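Local coordinates for nucleoplasmin-like protein (Drosophila melanogaster, PDB 1NLQ), which binds core histones as a nuclear chaperone of the nucleoplasmin family and helps build roughly evenly spaced nucleosome arrays with the aid of ATP, at the interface of chains A and B. Sequence-based numbering; all coordinates share one arbitrary frame. Chains: chain A/B, Nucleoplasmin-like protein.

The interface of chains A and B. Residues chain A 39-42, 98; chain B 48, 50, 66, 92.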
ATOM      1  N   LEU A  39      -1.742   3.731  14.226  1.00 13.91           N
ATOM      2  CA  LEU A  39      -1.868   4.605  15.386  1.00 13.91           C
ATOM      3  C   LEU A  39      -3.249   4.436  16.028  1.00 13.91           C
ATOM      4  O   LEU A  39      -4.268   4.509  15.354  1.00 13.91           O
ATOM      5  CB  LEU A  39      -1.668   6.060  14.959  1.00 14.26           C
ATOM      6  CG  LEU A  39      -1.691   7.106  16.084  1.00 14.26           C
ATOM      7  CD1 LEU A  39      -0.488   6.912  16.994  1.00 14.26           C
ATOM      8  CD2 LEU A  39      -1.673   8.503  15.477  1.00 14.26           C
ATOM      9  N   GLY A  40      -3.270   4.214  17.338  1.00 14.67           N
ATOM     10  CA  GLY A  40      -4.536   4.036  18.036  1.00 14.67           C
ATOM     11  C   GLY A  40      -5.438   5.256  18.020  1.00 14.67           C
ATOM     12  O   GLY A  40      -4.967   6.391  17.965  1.00 14.67           O
ATOM     13  N   ALA A  41      -6.743   5.014  18.087  1.00 17.08           N
ATOM     14  CA  ALA A  41      -7.737   6.083  18.074  1.00 17.08           C
ATOM     15  C   ALA A  41      -7.569   7.092  19.213  1.00 17.08           C
ATOM     16  O   ALA A  41      -7.914   8.259  19.064  1.00 17.08           O
ATOM     17  CB  ALA A  41      -9.145   5.475  18.116  1.00 13.50           C
ATOM     18  N   GLU A  42      -7.032   6.643  20.341  1.00 19.30           N
ATOM     19  CA  GLU A  42      -6.834   7.514  21.500  1.00 19.30           C
ATOM     20  C   GLU A  42      -5.598   8.403  21.409  1.00 19.30           C
ATOM     21  O   GLU A  42      -5.398   9.268  22.269  1.00 19.30           O
ATOM     22  CB  GLU A  42      -6.726   6.675  22.774  1.00 39.78           C
ATOM     23  CG  GLU A  42      -7.776   5.601  22.908  1.00 39.78           C
ATOM     24  CD  GLU A  42      -9.106   6.142  23.336  1.00 39.78           C
ATOM     25  OE1 GLU A  42      -9.657   7.016  22.627  1.00 39.78           O
ATOM     26  OE2 GLU A  42      -9.604   5.698  24.396  1.00 39.78           O
ATOM     27  N   TYR A  98       0.074   0.028  17.070  1.00 15.72           N
ATOM     28  CA  TYR A  98      -0.012  -1.404  16.850  1.00 15.72           C
ATOM     29  C   TYR A  98       0.870  -1.820  15.673  1.00 15.72           C
ATOM     30  O   TYR A  98       0.903  -1.150  14.643  1.00 15.72           O
ATOM     31  CB  TYR A  98      -1.467  -1.804  16.574  1.00 17.99           C
ATOM     32  CG  TYR A  98      -2.471  -1.126  17.478  1.00 17.99           C
ATOM     33  CD1 TYR A  98      -3.347  -0.158  16.977  1.00 17.99           C
ATOM     34  CD2 TYR A  98      -2.547  -1.444  18.837  1.00 17.99           C
ATOM     35  CE1 TYR A  98      -4.273   0.470  17.804  1.00 17.99           C
ATOM     36  CE2 TYR A  98      -3.473  -0.812  19.669  1.00 17.99           C
ATOM     37  CZ  TYR A  98      -4.325   0.139  19.145  1.00 17.99           C
ATOM     38  OH  TYR A  98      -5.228   0.773  19.975  1.00 17.99           O
TER
ATOM     39  N   PHE B  48     -14.521   7.862  15.043  1.00 15.94           N
ATOM     40  CA  PHE B  48     -13.531   6.793  14.949  1.00 15.94           C
ATOM     41  C   PHE B  48     -14.223   5.439  14.902  1.00 15.94           C
ATOM     42  O   PHE B  48     -15.113   5.151  15.703  1.00 15.94           O
ATOM     43  CB  PHE B  48     -12.565   6.806  16.141  1.00 17.83           C
ATOM     44  CG  PHE B  48     -11.380   7.707  15.960  1.00 17.83           C
ATOM     45  CD1 PHE B  48     -11.222   8.841  16.742  1.00 17.83           C
ATOM     46  CD2 PHE B  48     -10.412   7.418  15.002  1.00 17.83           C
ATOM     47  CE1 PHE B  48     -10.120   9.675  16.574  1.00 17.83           C
ATOM     48  CE2 PHE B  48      -9.305   8.248  14.829  1.00 17.83           C
ATOM     49  CZ  PHE B  48      -9.161   9.376  15.615  1.00 17.83           C
ATOM     50  N   VAL B  50     -13.176   1.536  14.964  1.00 14.05           N
ATOM     51  CA  VAL B  50     -12.089   0.607  15.249  1.00 14.05           C
ATOM     52  C   VAL B  50     -12.530  -0.850  15.157  1.00 14.05           C
ATOM     53  O   VAL B  50     -13.536  -1.234  15.748  1.00 14.05           O
ATOM     54  CB  VAL B  50     -11.526   0.878  16.674  1.00 13.43           C
ATOM     55  CG1 VAL B  50     -10.353  -0.035  16.969  1.00 13.43           C
ATOM     56  CG2 VAL B  50     -11.111   2.336  16.799  1.00 13.43           C
ATOM     57  N   VAL B  66      -8.195   1.298  12.249  1.00 13.65           N
ATOM     58  CA  VAL B  66      -8.676   2.505  12.909  1.00 13.65           C
ATOM     59  C   VAL B  66      -9.027   3.396  11.721  1.00 13.65           C
ATOM     60  O   VAL B  66      -8.152   3.790  10.946  1.00 13.65           O
ATOM     61  CB  VAL B  66      -7.595   3.167  13.782  1.00 14.45           C
ATOM     62  CG1 VAL B  66      -8.114   4.477  14.349  1.00 14.45           C
ATOM     63  CG2 VAL B  66      -7.220   2.234  14.927  1.00 14.45           C
ATOM     64  N   LYS B  92     -15.524   0.191  18.361  1.00 15.27           N
ATOM     65  CA  LYS B  92     -15.741   1.631  18.423  1.00 15.27           C
ATOM     66  C   LYS B  92     -16.366   2.091  17.113  1.00 15.27           C
ATOM     67  O   LYS B  92     -15.901   1.707  16.033  1.00 15.27           O
ATOM     68  CB  LYS B  92     -14.424   2.360  18.649  1.00 31.87           C
ATOM     69  CG  LYS B  92     -14.577   3.818  19.004  1.00 31.87           C
ATOM     70  CD  LYS B  92     -13.288   4.340  19.591  1.00 31.87           C
ATOM     71  CE  LYS B  92     -13.439   5.763  20.091  1.00 31.87           C
ATOM     72  NZ  LYS B  92     -12.420   6.040  21.133  1.00 31.87           N
TER
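Where strand 31-39 of chain A ends, the backbone runs extended through A:Leu39 and A:Gly40, then turns at A:Ala41 (phi -59°, psi -29°), presenting that residue's methyl to strands 48-55 and 60-68 of chain B. A:Ala41 CB sits over one face of the B:Phe48 ring, displaced toward the rim, with ring atom CG at 3.8 Å. The CE1 and CZ side of the ring lies by the A:Ala41 carbonyl O, with CE1 3.6 Å from that oxygen, a van der Waals contact. Two valines extend the apolar seat: B:Val50 CG2 comes within 3.9 Å of A:Ala41 CB, and B:Val66 CG1, the branch anti to its backbone N, within 4.0 Å. The B:Val66 isopropyl group also faces A:Leu39 O, with CG2 nearest at 3.8 Å. An alanine in place of B:Phe48 would probably open a gap beneath the A:Ala41 methyl and leave the carbonyl of A:Ala41 without its aromatic neighbour. Beside the apolar seat, B:Lys92 reaches out with CG anti to the backbone N (chi1 -168°) and its chain extended, and its NZ forms a long salt bridge to A:Glu42 OE1 at 3.3 Å; the glutamate is poorly ordered, so this link is probably loose. No hydrogen bond joins these residues of the two chains. The patch is part of the contact between neighbouring subunits in the pentameric ring of the nucleoplasmin core, where side-chain packing helps join the N-terminal domains.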